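Local coordinates for protein aminoglycoside N(3)-acetyltransferase (PDB 7LAP) that probably transfers an acetyl group from acetyl-coenzyme A to the 3-amino group of aminoglycoside antibiotics, a reaction that confers resistance to these drugs, at residues G80-P85 and E113-N118; L76-W81 and V139-L144; F44-S49 and G119-A124; A102-F107 and E208-V213. All blocks are in the same frame, centred on the assembly; numbering follows the deposited sequence.

Interaction 1 (G80-P85 and E113-N118); sequences GWNDAP and EAEHAN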
loop_
_atom_site.group_PDB
_atom_site.type_symbol
_atom_site.label_atom_id
_atom_site.label_comp_id
_atom_site.label_asym_id
_atom_site.label_seq_id
_atom_site.Cartn_x
_atom_site.Cartn_y
_atom_site.Cartn_z
ATOM N N GLY B 80 8.231 1.994 -9.812
ATOM C CA GLY B 80 8.345 3.450 -9.695
ATOM C C GLY B 80 8.365 3.880 -8.234
ATOM O O GLY B 80 8.550 3.085 -7.327
ATOM N N TRP B 81 8.151 5.174 -8.030
ATOM C CA TRP B 81 8.260 5.807 -6.710
ATOM C C TRP B 81 7.095 6.775 -6.522
ATOM O O TRP B 81 7.048 7.814 -7.190
ATOM C CB TRP B 81 9.584 6.546 -6.575
ATOM C CG TRP B 81 9.845 7.188 -5.258
ATOM C CD1 TRP B 81 9.185 6.949 -4.060
ATOM C CD2 TRP B 81 10.813 8.206 -4.989
ATOM N NE1 TRP B 81 9.689 7.769 -3.081
ATOM C CE2 TRP B 81 10.697 8.542 -3.619
ATOM C CE3 TRP B 81 11.800 8.843 -5.764
ATOM C CZ2 TRP B 81 11.531 9.489 -3.006
ATOM C CZ3 TRP B 81 12.613 9.811 -5.156
ATOM C CH2 TRP B 81 12.473 10.122 -3.793
ATOM N N ASN B 82 6.157 6.433 -5.621
ATOM C CA ASN B 82 4.951 7.248 -5.465
ATOM C C ASN B 82 5.258 8.645 -4.970
ATOM O O ASN B 82 4.566 9.598 -5.331
ATOM C CB ASN B 82 3.958 6.609 -4.497
ATOM C CG ASN B 82 2.577 7.199 -4.643
ATOM O OD1 ASN B 82 1.895 6.946 -5.633
ATOM N ND2 ASN B 82 2.178 8.037 -3.692
ATOM N N ASP B 83 6.256 8.793 -4.117
ATOM C CA ASP B 83 6.484 10.071 -3.446
ATOM C C ASP B 83 7.744 10.769 -3.946
ATOM O O ASP B 83 8.405 11.479 -3.187
ATOM C CB ASP B 83 6.530 9.826 -1.944
ATOM C CG ASP B 83 5.251 9.148 -1.474
ATOM O OD1 ASP B 83 4.207 9.759 -1.685
ATOM O OD2 ASP B 83 5.273 7.988 -1.013
ATOM N N ALA B 84 8.081 10.572 -5.222
ATOM C CA ALA B 84 9.191 11.298 -5.832
ATOM C C ALA B 84 8.856 12.780 -5.921
ATOM O O ALA B 84 7.690 13.142 -6.016
ATOM C CB ALA B 84 9.460 10.755 -7.231
ATOM N N PRO B 85 9.854 13.664 -5.885
ATOM C CA PRO B 85 9.589 15.059 -6.201
ATOM C C PRO B 85 9.094 15.165 -7.631
ATOM O O PRO B 85 9.532 14.400 -8.501
ATOM C CB PRO B 85 10.959 15.743 -6.023
ATOM C CG PRO B 85 11.947 14.667 -6.297
ATOM C CD PRO B 85 11.301 13.410 -5.712
ATOM N N GLU B 113 7.585 3.609 -1.502
ATOM C CA GLU B 113 6.438 2.901 -2.050
ATOM C C GLU B 113 6.378 3.031 -3.550
ATOM O O GLU B 113 6.775 4.051 -4.132
ATOM C CB GLU B 113 5.132 3.402 -1.446
ATOM C CG GLU B 113 5.178 3.344 0.030
ATOM C CD GLU B 113 4.181 4.253 0.676
ATOM O OE1 GLU B 113 3.083 4.451 0.092
ATOM O OE2 GLU B 113 4.524 4.779 1.761
ATOM N N ALA B 114 5.863 1.973 -4.169
ATOM C CA ALA B 114 5.586 1.987 -5.590
ATOM C C ALA B 114 4.510 3.019 -5.900
ATOM O O ALA B 114 3.804 3.498 -5.015
ATOM C CB ALA B 114 5.135 0.616 -6.069
ATOM N N GLU B 115 4.426 3.395 -7.174
ATOM C CA GLU B 115 3.389 4.317 -7.608
ATOM C C GLU B 115 2.015 3.708 -7.362
ATOM O O GLU B 115 1.769 2.553 -7.717
ATOM C CB GLU B 115 3.565 4.652 -9.090
ATOM C CG GLU B 115 4.264 5.997 -9.325
ATOM C CD GLU B 115 5.104 6.038 -10.590
ATOM O OE1 GLU B 115 4.596 5.643 -11.661
ATOM O OE2 GLU B 115 6.270 6.489 -10.531
ATOM N N HIS B 116 1.102 4.507 -6.790
ATOM C CA HIS B 116 -0.223 3.998 -6.446
ATOM C C HIS B 116 -1.003 3.554 -7.672
ATOM O O HIS B 116 -1.814 2.617 -7.592
ATOM C CB HIS B 116 -1.007 5.058 -5.691
ATOM C CG HIS B 116 -0.486 5.313 -4.316
ATOM N ND1 HIS B 116 0.590 4.623 -3.788
ATOM C CD2 HIS B 116 -0.892 6.179 -3.356
ATOM C CE1 HIS B 116 0.825 5.056 -2.563
ATOM N NE2 HIS B 116 -0.063 5.996 -2.276
ATOM N N ALA B 117 -0.766 4.191 -8.813
ATOM C CA ALA B 117 -1.486 3.812 -10.023
ATOM C C ALA B 117 -1.190 2.379 -10.452
ATOM O O ALA B 117 -1.992 1.788 -11.168
ATOM C CB ALA B 117 -1.145 4.780 -11.150
ATOM N N ASN B 118 -0.058 1.798 -10.047
ATOM C CA ASN B 118 0.188 0.408 -10.423
ATOM C C ASN B 118 -0.603 -0.590 -9.574
ATOM O O ASN B 118 -0.614 -1.786 -9.898
ATOM C CB ASN B 118 1.687 0.117 -10.368
ATOM C CG ASN B 118 2.460 0.949 -11.378
ATOM O OD1 ASN B 118 1.883 1.422 -12.363
ATOM N ND2 ASN B 118 3.738 1.185 -11.115
HETATM O O HOH W 1 7.439 6.366 -0.196
#

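Interaction 2 (L76-W81 and V139-L144); sequences LVTCGW and VSLAAL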
loop_
_atom_site.group_PDB
_atom_site.type_symbol
_atom_site.label_atom_id
_atom_site.label_comp_id
_atom_site.label_asym_id
_atom_site.label_seq_id
_atom_site.Cartn_x
_atom_site.Cartn_y
_atom_site.Cartn_z
ATOM N N LEU B 76 8.242 -10.395 -12.426
ATOM C CA LEU B 76 8.661 -9.011 -12.496
ATOM C C LEU B 76 7.497 -8.036 -12.507
ATOM O O LEU B 76 6.492 -8.321 -13.094
ATOM C CB LEU B 76 9.367 -8.766 -13.806
ATOM C CG LEU B 76 10.856 -8.691 -13.963
ATOM C CD1 LEU B 76 11.282 -10.111 -14.217
ATOM C CD2 LEU B 76 11.243 -7.837 -15.138
ATOM N N VAL B 77 7.653 -6.875 -11.899
ATOM C CA VAL B 77 6.613 -5.850 -11.929
ATOM C C VAL B 77 7.268 -4.494 -12.119
ATOM O O VAL B 77 8.470 -4.331 -11.924
ATOM C CB VAL B 77 5.758 -5.802 -10.642
ATOM C CG1 VAL B 77 4.945 -7.134 -10.448
ATOM C CG2 VAL B 77 6.649 -5.527 -9.465
ATOM N N THR B 78 6.462 -3.509 -12.483
ATOM C CA THR B 78 6.950 -2.146 -12.545
ATOM C C THR B 78 6.482 -1.451 -11.274
ATOM O O THR B 78 5.311 -1.575 -10.903
ATOM C CB THR B 78 6.485 -1.445 -13.823
ATOM O OG1 THR B 78 6.881 -0.079 -13.777
ATOM C CG2 THR B 78 4.950 -1.449 -13.977
ATOM N N CYS B 79 7.416 -0.820 -10.546
ATOM C CA CYS B 79 7.129 -0.130 -9.273
ATOM C C CYS B 79 7.122 1.393 -9.389
ATOM O O CYS B 79 6.121 2.062 -9.056
ATOM C CB CYS B 79 8.182 -0.530 -8.210
ATOM S SG CYS B 79 8.019 -2.195 -7.651
ATOM N N GLY B 80 8.231 1.994 -9.812
ATOM C CA GLY B 80 8.345 3.450 -9.695
ATOM C C GLY B 80 8.365 3.880 -8.234
ATOM O O GLY B 80 8.550 3.085 -7.327
ATOM N N TRP B 81 8.151 5.174 -8.030
ATOM C CA TRP B 81 8.260 5.807 -6.710
ATOM C C TRP B 81 7.095 6.775 -6.522
ATOM O O TRP B 81 7.048 7.814 -7.190
ATOM C CB TRP B 81 9.584 6.546 -6.575
ATOM C CG TRP B 81 9.845 7.188 -5.258
ATOM C CD1 TRP B 81 9.185 6.949 -4.060
ATOM C CD2 TRP B 81 10.813 8.206 -4.989
ATOM N NE1 TRP B 81 9.689 7.769 -3.081
ATOM C CE2 TRP B 81 10.697 8.542 -3.619
ATOM C CE3 TRP B 81 11.800 8.843 -5.764
ATOM C CZ2 TRP B 81 11.531 9.489 -3.006
ATOM C CZ3 TRP B 81 12.613 9.811 -5.156
ATOM C CH2 TRP B 81 12.473 10.122 -3.793
ATOM N N VAL B 139 11.878 4.830 -12.346
ATOM C CA VAL B 139 11.228 3.729 -13.051
ATOM C C VAL B 139 11.736 2.383 -12.552
ATOM O O VAL B 139 11.924 1.451 -13.345
ATOM C CB VAL B 139 11.411 3.859 -14.575
ATOM C CG1 VAL B 139 10.590 5.056 -15.100
ATOM C CG2 VAL B 139 12.914 3.995 -14.949
ATOM N N SER B 140 11.911 2.265 -11.235
ATOM C CA SER B 140 12.370 1.017 -10.647
ATOM C C SER B 140 11.411 -0.118 -10.990
ATOM O O SER B 140 10.214 0.079 -11.171
ATOM C CB SER B 140 12.504 1.125 -9.129
ATOM O OG SER B 140 11.251 1.445 -8.528
ATOM N N LEU B 141 11.958 -1.315 -11.104
ATOM C CA LEU B 141 11.147 -2.512 -11.192
ATOM C C LEU B 141 11.376 -3.307 -9.923
ATOM O O LEU B 141 12.233 -2.976 -9.111
ATOM C CB LEU B 141 11.527 -3.353 -12.417
ATOM C CG LEU B 141 11.622 -2.676 -13.780
ATOM C CD1 LEU B 141 11.704 -3.749 -14.845
ATOM C CD2 LEU B 141 10.358 -1.933 -13.961
ATOM N N ALA B 142 10.639 -4.400 -9.782
ATOM C CA ALA B 142 10.993 -5.360 -8.759
ATOM C C ALA B 142 10.819 -6.751 -9.331
ATOM O O ALA B 142 10.042 -6.950 -10.265
ATOM C CB ALA B 142 10.147 -5.172 -7.510
ATOM N N ALA B 143 11.531 -7.710 -8.750
ATOM C CA ALA B 143 11.514 -9.077 -9.249
ATOM C C ALA B 143 11.618 -10.062 -8.090
ATOM O O ALA B 143 12.214 -9.772 -7.047
ATOM C CB ALA B 143 12.666 -9.321 -10.246
ATOM N N LEU B 144 11.106 -11.268 -8.330
ATOM C CA LEU B 144 11.066 -12.330 -7.332
ATOM C C LEU B 144 11.282 -13.642 -8.066
ATOM O O LEU B 144 10.507 -13.972 -8.973
ATOM C CB LEU B 144 9.711 -12.347 -6.576
ATOM C CG LEU B 144 9.568 -13.414 -5.490
ATOM C CD1 LEU B 144 10.556 -13.165 -4.315
ATOM C CD2 LEU B 144 8.115 -13.498 -4.969
#

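Interaction 3 (F44-S49 and G119-A124); sequences FHTRLS and GRLPEA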
loop_
_atom_site.group_PDB
_atom_site.type_symbol
_atom_site.label_atom_id
_atom_site.label_comp_id
_atom_site.label_asym_id
_atom_site.label_seq_id
_atom_site.Cartn_x
_atom_site.Cartn_y
_atom_site.Cartn_z
ATOM N N PHE B 44 4.363 -8.775 -15.102
ATOM C CA PHE B 44 2.914 -8.823 -15.103
ATOM C C PHE B 44 2.328 -7.532 -14.548
ATOM O O PHE B 44 2.887 -6.915 -13.636
ATOM C CB PHE B 44 2.404 -10.079 -14.375
ATOM C CG PHE B 44 2.607 -10.083 -12.881
ATOM C CD1 PHE B 44 3.845 -10.333 -12.322
ATOM C CD2 PHE B 44 1.522 -9.878 -12.040
ATOM C CE1 PHE B 44 3.999 -10.344 -10.930
ATOM C CE2 PHE B 44 1.660 -9.891 -10.667
ATOM C CZ PHE B 44 2.908 -10.109 -10.108
ATOM N N HIS B 45 1.237 -7.105 -15.194
ATOM C CA HIS B 45 0.424 -5.946 -14.864
ATOM C C HIS B 45 -0.966 -6.439 -14.488
ATOM O O HIS B 45 -1.548 -7.260 -15.212
ATOM C CB HIS B 45 0.329 -5.021 -16.084
ATOM C CG HIS B 45 1.668 -4.528 -16.542
ATOM N ND1 HIS B 45 2.448 -5.207 -17.463
ATOM C CD2 HIS B 45 2.390 -3.446 -16.160
ATOM C CE1 HIS B 45 3.583 -4.546 -17.644
ATOM N NE2 HIS B 45 3.572 -3.480 -16.863
ATOM N N THR B 46 -1.505 -5.936 -13.381
ATOM C CA THR B 46 -2.663 -6.553 -12.746
ATOM C C THR B 46 -3.732 -5.512 -12.459
ATOM O O THR B 46 -3.439 -4.437 -11.915
ATOM C CB THR B 46 -2.286 -7.250 -11.440
ATOM O OG1 THR B 46 -1.149 -8.078 -11.656
ATOM C CG2 THR B 46 -3.492 -8.127 -10.931
ATOM N N ARG B 47 -4.978 -5.851 -12.773
ATOM C CA ARG B 47 -6.125 -5.117 -12.244
ATOM C C ARG B 47 -6.859 -6.127 -11.364
ATOM O O ARG B 47 -7.647 -6.951 -11.838
ATOM C CB ARG B 47 -6.969 -4.534 -13.377
ATOM C CG ARG B 47 -8.153 -3.725 -12.915
ATOM C CD ARG B 47 -8.614 -2.756 -14.015
ATOM N NE ARG B 47 -7.640 -1.683 -14.165
ATOM C CZ ARG B 47 -7.697 -0.759 -15.115
ATOM N NH1 ARG B 47 -8.679 -0.793 -16.000
ATOM N NH2 ARG B 47 -6.767 0.176 -15.181
ATOM N N LEU B 48 -6.556 -6.082 -10.067
ATOM C CA LEU B 48 -6.925 -7.172 -9.179
ATOM C C LEU B 48 -8.438 -7.390 -9.126
ATOM O O LEU B 48 -8.897 -8.531 -9.143
ATOM C CB LEU B 48 -6.364 -6.904 -7.777
ATOM C CG LEU B 48 -6.722 -7.878 -6.650
ATOM C CD1 LEU B 48 -6.195 -9.316 -6.938
ATOM C CD2 LEU B 48 -6.123 -7.363 -5.319
ATOM N N SER B 49 -9.234 -6.323 -9.047
ATOM C CA SER B 49 -10.682 -6.515 -8.955
ATOM C C SER B 49 -11.273 -7.141 -10.215
ATOM O O SER B 49 -12.364 -7.716 -10.159
ATOM C CB SER B 49 -11.375 -5.176 -8.683
ATOM O OG SER B 49 -10.936 -4.679 -7.440
ATOM N N GLY B 119 -1.308 -0.127 -8.550
ATOM C CA GLY B 119 -2.211 -0.991 -7.809
ATOM C C GLY B 119 -1.451 -1.781 -6.766
ATOM O O GLY B 119 -0.252 -1.604 -6.557
ATOM N N ARG B 120 -2.146 -2.653 -6.102
ATOM C CA ARG B 120 -1.560 -3.414 -5.064
ATOM C C ARG B 120 -0.552 -4.469 -5.433
ATOM O O ARG B 120 0.218 -4.836 -4.609
ATOM C CB ARG B 120 -2.643 -4.038 -4.209
ATOM C CG ARG B 120 -3.401 -3.093 -3.324
ATOM C CD ARG B 120 -4.701 -3.734 -2.891
ATOM N NE ARG B 120 -4.465 -4.544 -1.737
ATOM C CZ ARG B 120 -5.192 -5.564 -1.342
ATOM N NH1 ARG B 120 -6.264 -5.923 -1.984
ATOM N NH2 ARG B 120 -4.826 -6.202 -0.272
ATOM N N LEU B 121 -0.556 -4.969 -6.641
ATOM C CA LEU B 121 0.316 -6.138 -6.855
ATOM C C LEU B 121 1.813 -5.794 -6.850
ATOM O O LEU B 121 2.603 -6.543 -6.253
ATOM C CB LEU B 121 -0.038 -6.893 -8.148
ATOM C CG LEU B 121 -0.787 -8.211 -7.939
ATOM C CD1 LEU B 121 0.060 -9.206 -7.114
ATOM C CD2 LEU B 121 -2.175 -7.928 -7.269
ATOM N N PRO B 122 2.267 -4.719 -7.523
ATOM C CA PRO B 122 3.719 -4.407 -7.458
ATOM C C PRO B 122 4.185 -4.104 -6.054
ATOM O O PRO B 122 5.294 -4.476 -5.672
ATOM C CB PRO B 122 3.861 -3.182 -8.379
ATOM C CG PRO B 122 2.733 -3.381 -9.395
ATOM C CD PRO B 122 1.583 -3.910 -8.547
ATOM N N GLU B 123 3.347 -3.450 -5.252
ATOM C CA GLU B 123 3.749 -3.160 -3.887
ATOM C C GLU B 123 3.773 -4.432 -3.038
ATOM O O GLU B 123 4.609 -4.553 -2.140
ATOM C CB GLU B 123 2.820 -2.092 -3.298
ATOM C CG GLU B 123 3.097 -1.744 -1.878
ATOM C CD GLU B 123 4.235 -0.705 -1.698
ATOM O OE1 GLU B 123 5.000 -0.443 -2.668
ATOM O OE2 GLU B 123 4.376 -0.200 -0.555
ATOM N N ALA B 124 2.904 -5.401 -3.325
ATOM C CA ALA B 124 2.987 -6.688 -2.625
ATOM C C ALA B 124 4.209 -7.493 -3.078
ATOM O O ALA B 124 4.907 -8.097 -2.251
ATOM C CB ALA B 124 1.693 -7.512 -2.829
HETATM O O HOH W 2 -1.854 -4.124 -9.066
#

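Interaction 4 (A102-F107 and E208-V213); sequences AHHPAF and EQPIEV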
loop_
_atom_site.group_PDB
_atom_site.type_symbol
_atom_site.label_atom_id
_atom_site.label_comp_id
_atom_site.label_asym_id
_atom_site.label_seq_id
_atom_site.Cartn_x
_atom_site.Cartn_y
_atom_site.Cartn_z
ATOM N N ALA B 102 16.357 20.792 -0.144
ATOM C CA ALA B 102 17.005 20.584 1.144
ATOM C C ALA B 102 16.426 19.395 1.908
ATOM O O ALA B 102 17.148 18.755 2.672
ATOM C CB ALA B 102 16.888 21.851 1.993
ATOM N N HIS B 103 15.145 19.064 1.730
ATOM C CA HIS B 103 14.497 18.138 2.663
ATOM C C HIS B 103 13.809 16.926 2.047
ATOM O O HIS B 103 13.403 16.032 2.805
ATOM C CB HIS B 103 13.463 18.888 3.524
ATOM C CG HIS B 103 14.054 20.032 4.285
ATOM N ND1 HIS B 103 15.023 19.857 5.248
ATOM C CD2 HIS B 103 13.862 21.367 4.183
ATOM C CE1 HIS B 103 15.391 21.034 5.719
ATOM N NE2 HIS B 103 14.697 21.966 5.093
ATOM N N HIS B 104 13.632 16.867 0.736
ATOM C CA HIS B 104 13.001 15.686 0.155
ATOM C C HIS B 104 13.889 14.457 0.340
ATOM O O HIS B 104 15.037 14.457 -0.113
ATOM C CB HIS B 104 12.687 15.886 -1.318
ATOM C CG HIS B 104 11.691 14.901 -1.847
ATOM N ND1 HIS B 104 10.382 15.231 -2.094
ATOM C CD2 HIS B 104 11.809 13.582 -2.141
ATOM C CE1 HIS B 104 9.739 14.171 -2.555
ATOM N NE2 HIS B 104 10.582 13.155 -2.584
ATOM N N PRO B 105 13.405 13.400 0.983
ATOM C CA PRO B 105 14.268 12.245 1.237
ATOM C C PRO B 105 14.671 11.526 -0.048
ATOM O O PRO B 105 13.997 11.602 -1.078
ATOM C CB PRO B 105 13.404 11.346 2.127
ATOM C CG PRO B 105 11.963 11.721 1.740
ATOM C CD PRO B 105 12.012 13.186 1.419
ATOM N N ALA B 106 15.804 10.834 0.029
ATOM C CA ALA B 106 16.290 10.033 -1.083
ATOM C C ALA B 106 15.377 8.842 -1.343
ATOM O O ALA B 106 14.824 8.243 -0.411
ATOM C CB ALA B 106 17.688 9.495 -0.781
ATOM N N PHE B 107 15.290 8.456 -2.619
ATOM C CA PHE B 107 14.733 7.152 -2.958
ATOM C C PHE B 107 15.432 6.053 -2.162
ATOM O O PHE B 107 16.651 6.082 -1.959
ATOM C CB PHE B 107 14.855 6.895 -4.464
ATOM C CG PHE B 107 14.352 5.532 -4.891
ATOM C CD1 PHE B 107 12.978 5.260 -4.966
ATOM C CD2 PHE B 107 15.240 4.515 -5.206
ATOM C CE1 PHE B 107 12.516 4.003 -5.382
ATOM C CE2 PHE B 107 14.777 3.255 -5.608
ATOM C CZ PHE B 107 13.427 2.992 -5.686
ATOM N N GLU B 208 15.557 15.865 -11.966
ATOM C CA GLU B 208 16.468 15.531 -10.889
ATOM C C GLU B 208 15.701 14.789 -9.816
ATOM O O GLU B 208 14.506 14.990 -9.647
ATOM C CB GLU B 208 17.118 16.766 -10.309
ATOM C CG GLU B 208 17.684 17.646 -11.382
ATOM C CD GLU B 208 18.037 19.004 -10.859
ATOM O OE1 GLU B 208 18.852 19.070 -9.919
ATOM O OE2 GLU B 208 17.487 19.998 -11.377
ATOM N N GLN B 209 16.391 13.903 -9.111
ATOM C CA GLN B 209 15.737 13.171 -8.042
ATOM C C GLN B 209 16.804 12.791 -7.038
ATOM O O GLN B 209 17.960 12.562 -7.420
ATOM C CB GLN B 209 14.998 11.932 -8.571
ATOM C CG GLN B 209 13.512 12.223 -8.900
ATOM C CD GLN B 209 12.833 11.069 -9.574
ATOM O OE1 GLN B 209 13.332 9.950 -9.545
ATOM N NE2 GLN B 209 11.680 11.320 -10.172
ATOM N N PRO B 210 16.469 12.771 -5.751
ATOM C CA PRO B 210 17.463 12.435 -4.730
ATOM C C PRO B 210 17.622 10.925 -4.622
ATOM O O PRO B 210 16.639 10.183 -4.498
ATOM C CB PRO B 210 16.871 13.034 -3.451
ATOM C CG PRO B 210 15.398 13.023 -3.694
ATOM C CD PRO B 210 15.182 13.206 -5.169
ATOM N N ILE B 211 18.877 10.477 -4.671
ATOM C CA ILE B 211 19.236 9.094 -4.413
ATOM C C ILE B 211 20.269 9.046 -3.282
ATOM O O ILE B 211 20.767 10.064 -2.800
ATOM C CB ILE B 211 19.757 8.373 -5.676
ATOM C CG1 ILE B 211 20.975 9.090 -6.248
ATOM C CG2 ILE B 211 18.664 8.309 -6.735
ATOM C CD1 ILE B 211 21.977 8.175 -6.959
ATOM N N GLU B 212 20.541 7.828 -2.844
ATOM C CA GLU B 212 21.450 7.540 -1.752
ATOM C C GLU B 212 22.595 6.703 -2.318
ATOM O O GLU B 212 22.379 5.564 -2.753
ATOM C CB GLU B 212 20.702 6.813 -0.638
ATOM C CG GLU B 212 21.589 6.134 0.363
ATOM C CD GLU B 212 20.946 6.069 1.726
ATOM O OE1 GLU B 212 20.152 6.986 2.052
ATOM O OE2 GLU B 212 21.240 5.110 2.472
ATOM N N VAL B 213 23.799 7.275 -2.349
ATOM C CA VAL B 213 24.992 6.568 -2.816
ATOM C C VAL B 213 26.109 6.779 -1.810
ATOM O O VAL B 213 26.359 7.912 -1.381
ATOM C CB VAL B 213 25.446 7.018 -4.221
ATOM C CG1 VAL B 213 24.526 6.421 -5.304
ATOM C CG2 VAL B 213 25.491 8.523 -4.313
HETATM O O HOH W 3 18.906 5.497 -3.631
#

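Interaction 1 (G80-P85 and E113-N118)
Asn-82 N donates a nearly straight hydrogen bond of 2.9 Å to Glu-113 O where the two loops cross, their end-to-end directions 96° apart. The same carbonyl oxygen takes a CA-H contact from Trp-81 and lies at the edge of the Trp-81 indole, near the ring plane. Asn-82 carries most of the side-chain contact. Its CG stands anti to the backbone N (chi1 -163°), which brings CG over to His-116; there OD1 receives the backbone N-H of His-116 at 2.8 Å, with the donor above the plane of the carbonyl. The amide also lies almost flat over one face of the His-116 imidazole: the two planes are 16° apart, and OD1 sits 3.1 Å above the His-116 ring, displaced toward its rim. Asn-82 ND2, 3.3 Å from His-116 NE2, makes no hydrogen bond to it because the angle is poor.

Residues 81-84 form a type I beta turn, which folds the backbone of Asp-83 and Ala-84 over one face of the Trp-81 ring. On the other loop His-116 opens a short 3-10 segment. Glu-115 bends at chi2, and its OE2 accepts a weak bond from Trp-81 N at 3.4 Å. Water 1 donates to Asp-83 OD2 at 2.8 Å and accepts from Glu-113 N. The carboxylates of Asp-83 and Glu-113 approach to 4.3 Å between OD2 and OE1; Arg-120 of the second subunit forms salt bridges to both, which probably offsets their repulsion. A tartaric acid, probably from the crystallisation liquor, lies about 3 Å from the His-116 side chain at the nearest atoms.

Interaction 2 (L76-W81 and V139-L144)
Ala-142 CB is packed on one face of the sheet between Val-77 of the partner strand and Cys-79 just beyond its end, 3.7 Å from Cys-79 SG and 4.0 Å from Val-77 CG2. The thiol reaches it because SG is anti to the carbonyl carbon of Cys-79 (chi1 -71°). On the other face the branched ends of Leu-76 and Leu-141 meet, CD2 to CD1 at 4.1 Å, while Leu-76 CG touches Ala-143 CB. Leu-141 turns its second methyl, CD2, onto Thr-78 CA at 3.7 Å.

Strands 76-78 and 141-144 are antiparallel, their directions 162° apart. Val-77 and Ala-142 form the hydrogen-bonded pair, with Val-77 N to Ala-142 O at 2.9 Å and Ala-142 N to Val-77 O at 3.0 Å. Beyond the strand the pairing offset is kept, but the hydrogen bonding changes: Ser-140 O accepts from both Cys-79 N (3.0 Å) and Gly-80 N (3.1 Å), which approach from the same face of its carbonyl plane. Two successive N-H groups thus grip one oxygen just past the strand ends, where Gly-80 has a positive phi, which favours glycine. At this polar edge Ser-140 OG is hydrogen-bonded to Arg-133, which also holds Gly-80 O.

Strand 74-78 has strand 41-46 as its other neighbour in the mixed sheet. Helix 120-126 covers the Val-77 and Ala-142 face, and helix 148-152 packs on Leu-76, Leu-141 and Ala-143.

Interaction 3 (F44-S49 and G119-A124)
Leu-121, in the first turn of helix 120-126, packs on Phe-44, Thr-46 and Leu-48 at the C-terminal end of strand 41-46, the middle strand of the seven-stranded mixed sheet, and in the segment that follows it. Each branch of the leucine has its own partner. CD1 comes to the edge of the Phe-44 ring, near its plane, 4.0 Å from CE2, and the two side chains cross at about a right angle. CD2 lies 3.9 Å from Thr-46 CG2 and, more loosely, 4.3 Å from Leu-48 CD1. The branch point of Leu-121, CG, is 3.7 Å from Thr-46 OG1, so the threonine presents its hydroxyl as well as its methyl. The Leu-121 chi1 of -105° lies away from a staggered value, and it places CG against Thr-46 and the CE2 edge of Phe-44.

No direct polar bond links the two segments. Instead, water 2 donates to Thr-46 O at 3.3 Å and accepts from Leu-121 N at 2.9 Å. It thereby supplies an acceptor to an N-H of the first helical turn. At the rim Leu-48 CD2 touches Arg-120 NH1 at 3.6 Å, an apolar contact with a group whose charge is used elsewhere: Arg-120 forms salt bridges to Asp-83 and Glu-113 of the second subunit.

Helix 58-69 packs on both segments, through Leu-65 on Phe-44 and Ile-62 on Leu-121. Strand 74-78 flanks Phe-44, and its Val-77 also touches Pro-122, while strand 176-180 borders strand 41-46 on its other side.

Interaction 4 (A102-F107 and E208-V213)
Pro-210 points its ring at the backbone of residues 104-106; of the ring atoms CG comes nearest, 3.3 Å from Pro-105 O. The His-104 imidazole crosses this ring obliquely and touches the same carbon, CD2 to Pro-210 CG at 4.0 Å. Ala-106 lies alongside the strand backbone: its CB is 3.6 Å from Ile-211 C and 4.0 Å from Glu-212 CB. Phe-107 is turned differently. Its CG is anti to the backbone N (chi1 177°), and the ring is carried off from the strand while its main chain stays bonded to it.

That bond runs from Phe-107 N to Pro-210 O at 2.9 Å, with an N-H...O angle of 165° and the donor tilted 35° from the carbonyl plane. Ala-106 CA adds a CA-H contact to the same oxygen. Water 3 bridges the two segments next to this bond, donating to Phe-107 O at 2.9 Å and accepting from Glu-212 N at 3.0 Å.

The contact lays the segment leaving helix 94-103 across strand 204-213 of the two-stranded antiparallel sheet. Strand 216-225 pairs with that strand, its Trp-219 packing on Pro-210, and the second subunit touches His-104 and Pro-105.

In the fold
Interactions 1 and 2 share Gly-80 and Trp-81, have centres 10 Å apart, and are joined by a probable hydrogen bond from Glu-115 N to Cys-79 O (2.9 Å). Interaction 2 meets interaction 3 within the mixed sheet, where strands 74-78 and 41-46 are neighbours. Glu-123 OE1 of segment 119-124 takes a probable hydrogen bond from Ala-114 N of interaction 1 at 3.0 Å, and Arg-120 links the same two contacts across the dimer. Trp-81 carries the link to interaction 4, its CH2 lying 3.5 Å from Phe-107 N. Interactions 3 and 4 are the most separate, with centres 26 Å apart. The tartaric acid beside His-116 may mark a pocket at interaction 1.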